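Local atomic coordinates of pyroglutamyl-peptidase I (Fervidobacterium islandicum, PDB entry 6LTQ), a protein that probably catalyses removal of the N-terminal pyroglutamyl residue from peptides, as a pyrrolidone carboxyl peptidase of a thermophilic keratin-degrading bacterium. Residues 38-43 against 205-210; 26-31 against 181-186. All coordinates share one frame; numbering follows the deposited sequence.

Interaction 1 of 2, residues 38-43 against 205-210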
loop_
_atom_site.group_PDB
_atom_site.type_symbol
_atom_site.label_atom_id
_atom_site.label_comp_id
_atom_site.label_asym_id
_atom_site.label_seq_id
_atom_site.Cartn_x
_atom_site.Cartn_y
_atom_site.Cartn_z
ATOM N N LYS D 38 8.311 -17.203 24.245
ATOM C CA LYS D 38 8.578 -17.046 25.677
ATOM C C LYS D 38 7.279 -17.007 26.463
ATOM O O LYS D 38 7.171 -17.616 27.531
ATOM C CB LYS D 38 9.387 -15.770 25.941
ATOM C CG LYS D 38 10.810 -15.772 25.379
ATOM C CD LYS D 38 11.548 -14.464 25.747
ATOM C CE LYS D 38 10.699 -13.211 25.448
ATOM N NZ LYS D 38 11.464 -11.927 25.511
ATOM N N ARG D 39 6.280 -16.285 25.960
ATOM C CA ARG D 39 5.012 -16.208 26.677
ATOM C C ARG D 39 4.338 -17.574 26.788
ATOM O O ARG D 39 3.780 -17.911 27.836
ATOM C CB ARG D 39 4.086 -15.197 26.005
ATOM C CG ARG D 39 2.793 -15.001 26.752
ATOM C CD ARG D 39 2.165 -13.674 26.397
ATOM N NE ARG D 39 2.852 -12.558 27.036
ATOM C CZ ARG D 39 2.395 -11.311 27.021
ATOM N NH1 ARG D 39 1.254 -11.033 26.398
ATOM N NH2 ARG D 39 3.074 -10.344 27.621
ATOM N N LEU D 40 4.366 -18.363 25.721
ATOM C CA LEU D 40 3.670 -19.639 25.680
ATOM C C LEU D 40 4.494 -20.772 26.299
ATOM O O LEU D 40 3.995 -21.916 26.390
ATOM C CB LEU D 40 3.255 -19.967 24.250
ATOM C CG LEU D 40 2.111 -19.092 23.716
ATOM C CD1 LEU D 40 1.632 -19.522 22.317
ATOM C CD2 LEU D 40 0.905 -18.995 24.684
ATOM N N SER D 41 5.755 -20.462 26.672
ATOM C CA SER D 41 6.676 -21.290 27.465
ATOM C C SER D 41 5.989 -22.087 28.565
ATOM O O SER D 41 6.306 -23.278 28.695
ATOM C CB SER D 41 7.714 -20.348 28.145
ATOM O OG SER D 41 8.886 -20.054 27.344
ATOM N N LYS D 42 4.897 -21.539 29.123
ATOM C CA LYS D 42 4.068 -22.161 30.165
ATOM C C LYS D 42 2.968 -23.027 29.521
ATOM O O LYS D 42 1.780 -22.677 29.451
ATOM C CB LYS D 42 3.493 -21.046 31.022
ATOM C CG LYS D 42 4.493 -19.828 31.061
ATOM C CD LYS D 42 3.998 -18.753 32.023
ATOM C CE LYS D 42 4.805 -17.445 31.994
ATOM N NZ LYS D 42 5.437 -17.161 33.324
ATOM N N ALA D 43 3.392 -24.211 29.066
ATOM C CA ALA D 43 2.613 -25.032 28.134
ATOM C C ALA D 43 1.546 -25.823 28.893
ATOM O O ALA D 43 1.668 -27.017 29.161
ATOM C CB ALA D 43 3.542 -25.961 27.357
ATOM N N LEU D 205 -2.848 -9.947 21.251
ATOM C CA LEU D 205 -3.647 -10.534 20.175
ATOM C C LEU D 205 -2.840 -11.551 19.369
ATOM O O LEU D 205 -3.364 -12.614 19.006
ATOM C CB LEU D 205 -4.205 -9.429 19.266
ATOM C CG LEU D 205 -5.215 -9.903 18.211
ATOM C CD1 LEU D 205 -6.422 -10.616 18.843
ATOM C CD2 LEU D 205 -5.665 -8.728 17.313
ATOM N N GLN D 206 -1.562 -11.264 19.096
ATOM C CA GLN D 206 -0.730 -12.246 18.395
ATOM C C GLN D 206 -0.599 -13.532 19.208
ATOM O O GLN D 206 -0.641 -14.639 18.658
ATOM C CB GLN D 206 0.664 -11.685 18.115
ATOM C CG GLN D 206 0.707 -10.467 17.223
ATOM C CD GLN D 206 2.082 -10.245 16.675
ATOM O OE1 GLN D 206 2.845 -11.199 16.475
ATOM N NE2 GLN D 206 2.427 -8.990 16.431
ATOM N N THR D 207 -0.415 -13.400 20.523
ATOM C CA THR D 207 -0.322 -14.581 21.376
ATOM C C THR D 207 -1.627 -15.360 21.363
ATOM O O THR D 207 -1.627 -16.596 21.273
ATOM C CB THR D 207 0.065 -14.161 22.793
ATOM O OG1 THR D 207 1.323 -13.475 22.746
ATOM C CG2 THR D 207 0.200 -15.375 23.696
ATOM N N LYS D 208 -2.753 -14.653 21.419
ATOM C CA LYS D 208 -4.036 -15.331 21.331
ATOM C C LYS D 208 -4.159 -16.099 20.016
ATOM O O LYS D 208 -4.669 -17.231 19.990
ATOM C CB LYS D 208 -5.175 -14.318 21.496
ATOM C CG LYS D 208 -6.557 -14.923 21.318
ATOM C CD LYS D 208 -7.681 -13.906 21.570
ATOM C CE LYS D 208 -9.060 -14.521 21.341
ATOM N NZ LYS D 208 -10.186 -13.568 21.613
ATOM N N ALA D 209 -3.676 -15.519 18.913
ATOM C CA ALA D 209 -3.793 -16.208 17.634
ATOM C C ALA D 209 -3.018 -17.523 17.644
ATOM O O ALA D 209 -3.543 -18.572 17.257
ATOM C CB ALA D 209 -3.307 -15.304 16.501
ATOM N N VAL D 210 -1.766 -17.482 18.106
ATOM C CA VAL D 210 -0.951 -18.690 18.132
ATOM C C VAL D 210 -1.526 -19.690 19.129
ATOM O O VAL D 210 -1.534 -20.904 18.877
ATOM C CB VAL D 210 0.512 -18.334 18.436
ATOM C CG1 VAL D 210 1.351 -19.606 18.604
ATOM C CG2 VAL D 210 1.079 -17.464 17.287
#
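The hydroxyl OG1 of T207 meets the side chain of R39 and is also hydrogen-bonded to L203 O, one turn back in its own helix. R39 CD lies 3.8 Å from T207 OG1. This is helix-to-helix packing in the α/β fold of the pyroglutamyl peptidases. Helix 32-40, near its C-terminal end, lies against helix 203-215. No hydrogen bond joins the two segments, and the contact is made by side chains alone. The first torsion of T207 (chi1 -59°) sets OG1 beside the backbone N, and CG2 is turned to the other helix. This methyl is the meeting point. R39 CD touches T207 CG2 at 3.7 Å, and the two side chains cross at about a right angle. L40 CD2 reaches T207 CG2 at 3.8 Å, with L40 and T207 running past each other in opposite directions.

R39 has its CG opposite the backbone N (chi1 -176°), which directs CG and CD to the threonine. The bend at chi3 then turns the part beyond CD, and the residue stays exposed. L40 is buried. Around the contact R39 also touches L203, L40 touches L214, and I36 meets both T207 and V210. The other branch of L40 closes the contact: L40 CD1 rests on V210 CG1 at 3.7 Å.

Interaction 2 of 2, residues 26-31 against 181-186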
loop_
_atom_site.group_PDB
_atom_site.type_symbol
_atom_site.label_atom_id
_atom_site.label_comp_id
_atom_site.label_asym_id
_atom_site.label_seq_id
_atom_site.Cartn_x
_atom_site.Cartn_y
_atom_site.Cartn_z
ATOM N N GLY D 26 17.969 -7.011 12.090
ATOM C CA GLY D 26 17.692 -5.829 11.291
ATOM C C GLY D 26 17.598 -4.539 12.076
ATOM O O GLY D 26 16.905 -3.610 11.649
ATOM N N GLY D 27 18.258 -4.461 13.228
ATOM C CA GLY D 27 18.206 -3.273 14.045
ATOM C C GLY D 27 17.093 -3.242 15.068
ATOM O O GLY D 27 17.035 -2.296 15.867
ATOM N N GLU D 28 16.198 -4.224 15.070
ATOM C CA GLU D 28 15.164 -4.280 16.095
ATOM C C GLU D 28 15.745 -4.777 17.414
ATOM O O GLU D 28 16.707 -5.545 17.440
ATOM C CB GLU D 28 14.013 -5.188 15.646
ATOM C CG GLU D 28 13.309 -4.721 14.360
ATOM C CD GLU D 28 12.505 -3.430 14.553
ATOM O OE1 GLU D 28 12.031 -3.172 15.688
ATOM O OE2 GLU D 28 12.356 -2.668 13.563
ATOM N N LYS D 29 15.148 -4.340 18.522
ATOM C CA LYS D 29 15.540 -4.848 19.831
ATOM C C LYS D 29 14.649 -5.984 20.307
ATOM O O LYS D 29 14.944 -6.603 21.331
ATOM C CB LYS D 29 15.545 -3.718 20.869
ATOM C CG LYS D 29 14.543 -2.604 20.593
ATOM C CD LYS D 29 14.690 -1.444 21.580
ATOM C CE LYS D 29 14.086 -1.783 22.936
ATOM N NZ LYS D 29 13.708 -0.565 23.712
ATOM N N VAL D 30 13.549 -6.251 19.609
ATOM C CA VAL D 30 12.642 -7.330 19.965
ATOM C C VAL D 30 12.207 -8.031 18.678
ATOM O O VAL D 30 12.361 -7.509 17.573
ATOM C CB VAL D 30 11.412 -6.813 20.753
ATOM C CG1 VAL D 30 10.438 -6.097 19.831
ATOM C CG2 VAL D 30 10.720 -7.936 21.446
ATOM N N ASN D 31 11.677 -9.226 18.842
ATOM C CA ASN D 31 11.086 -9.981 17.746
ATOM C C ASN D 31 9.786 -10.587 18.255
ATOM O O ASN D 31 9.798 -11.328 19.249
ATOM C CB ASN D 31 12.051 -11.061 17.248
ATOM C CG ASN D 31 11.563 -11.750 15.973
ATOM O OD1 ASN D 31 10.364 -12.021 15.814
ATOM N ND2 ASN D 31 12.500 -12.078 15.078
ATOM N N LEU D 181 4.190 -12.846 11.392
ATOM C CA LEU D 181 3.568 -12.006 12.397
ATOM C C LEU D 181 3.824 -10.527 12.120
ATOM O O LEU D 181 4.932 -10.147 11.696
ATOM C CB LEU D 181 4.113 -12.336 13.805
ATOM C CG LEU D 181 3.981 -13.791 14.230
ATOM C CD1 LEU D 181 4.922 -14.042 15.442
ATOM C CD2 LEU D 181 2.527 -14.110 14.563
ATOM N N PRO D 182 2.829 -9.680 12.389
ATOM C CA PRO D 182 3.039 -8.230 12.288
ATOM C C PRO D 182 4.097 -7.749 13.268
ATOM O O PRO D 182 4.408 -8.411 14.257
ATOM C CB PRO D 182 1.662 -7.636 12.657
ATOM C CG PRO D 182 0.659 -8.741 12.360
ATOM C CD PRO D 182 1.424 -10.034 12.686
ATOM N N PHE D 183 4.638 -6.565 12.985
ATOM C CA PHE D 183 5.349 -5.810 14.015
ATOM C C PHE D 183 4.486 -5.675 15.267
ATOM O O PHE D 183 3.258 -5.555 15.190
ATOM C CB PHE D 183 5.669 -4.408 13.517
ATOM C CG PHE D 183 6.939 -4.292 12.743
ATOM C CD1 PHE D 183 8.090 -4.961 13.140
ATOM C CD2 PHE D 183 6.996 -3.465 11.649
ATOM C CE1 PHE D 183 9.270 -4.802 12.442
ATOM C CE2 PHE D 183 8.184 -3.309 10.933
ATOM C CZ PHE D 183 9.316 -3.978 11.337
ATOM N N LEU D 184 5.135 -5.682 16.433
ATOM C CA LEU D 184 4.484 -5.196 17.636
ATOM C C LEU D 184 4.333 -3.677 17.559
ATOM O O LEU D 184 5.142 -2.997 16.920
ATOM C CB LEU D 184 5.292 -5.560 18.894
ATOM C CG LEU D 184 5.472 -7.057 19.174
ATOM C CD1 LEU D 184 6.470 -7.252 20.329
ATOM C CD2 LEU D 184 4.153 -7.757 19.493
ATOM N N PRO D 185 3.315 -3.120 18.214
ATOM C CA PRO D 185 3.165 -1.654 18.201
ATOM C C PRO D 185 4.421 -0.923 18.665
ATOM O O PRO D 185 4.789 0.106 18.075
ATOM C CB PRO D 185 1.975 -1.417 19.133
ATOM C CG PRO D 185 1.196 -2.704 19.077
ATOM C CD PRO D 185 2.234 -3.797 18.943
ATOM N N GLU D 186 5.140 -1.462 19.656
ATOM C CA GLU D 186 6.353 -0.775 20.108
ATOM C C GLU D 186 7.419 -0.694 19.015
ATOM O O GLU D 186 8.228 0.246 19.006
ATOM C CB GLU D 186 6.912 -1.469 21.344
ATOM C CG GLU D 186 7.361 -2.880 21.078
ATOM C CD GLU D 186 7.483 -3.680 22.348
ATOM O OE1 GLU D 186 8.621 -3.802 22.858
ATOM O OE2 GLU D 186 6.441 -4.174 22.836
#
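The carboxylate of E28 meets the ring of F183 with the two planes 44° apart. The approach is oblique and the side chains cross at about a right angle. E28 OE2 is 3.9 Å from F183 CE1 and 4.0 Å from F183 CZ, so it sits near the far end of the ring. K191 makes a cation-pi contact with the same ring and a salt bridge with E28 OE2. E28 reaches the ring through a chain bent at chi2 (-69°).

The contact joins two loops that lead into helices. Segment 26-31 follows strand 15-22 and ends at N31, the N-cap of helix 32-40. Segment 181-186 leaves strand 175-181 and enters helix 185-189 at its N-cap residue L184. Q187 ties the start of its helix to E28: its OE1 accepts a hydrogen bond from the N-H of L184, and its NE2 donates one to the other carboxylate oxygen, E28 OE1.

Beside the flat groups is a small apolar patch. V30 CG1 faces L184 CD1 at 4.2 Å, again with the side chains at about a right angle. V30 CG1 is equally 4.2 Å from E186 OE1.

No hydrogen bond crosses between the two segments. The polar links described here run through K191 and Q187 instead. One positive charge, that of K191, serves both the carboxylate and the ring, which probably helps to hold E28 beside F183.

The segments alternate along the chain: 26-31, 38-43, 181-186, then 205-210. Helix 32-40 connects the first two. Helix 185-189 and helix 203-215 follow each other after strand 175-181. Interactions 1 and 2 therefore join the same two parts of the chain, one near the start of helix 32-40 and one at its end. Their centres are about 16 Å apart. Q206 bridges them, with its NE2 probably hydrogen-bonded to P182 O and its side chain against L181 and L184. Within one α/β domain, both join helix 32-40 and the loop before it to the part of the chain that follows strand 175-181. Both also lie near packing contacts with a second subunit.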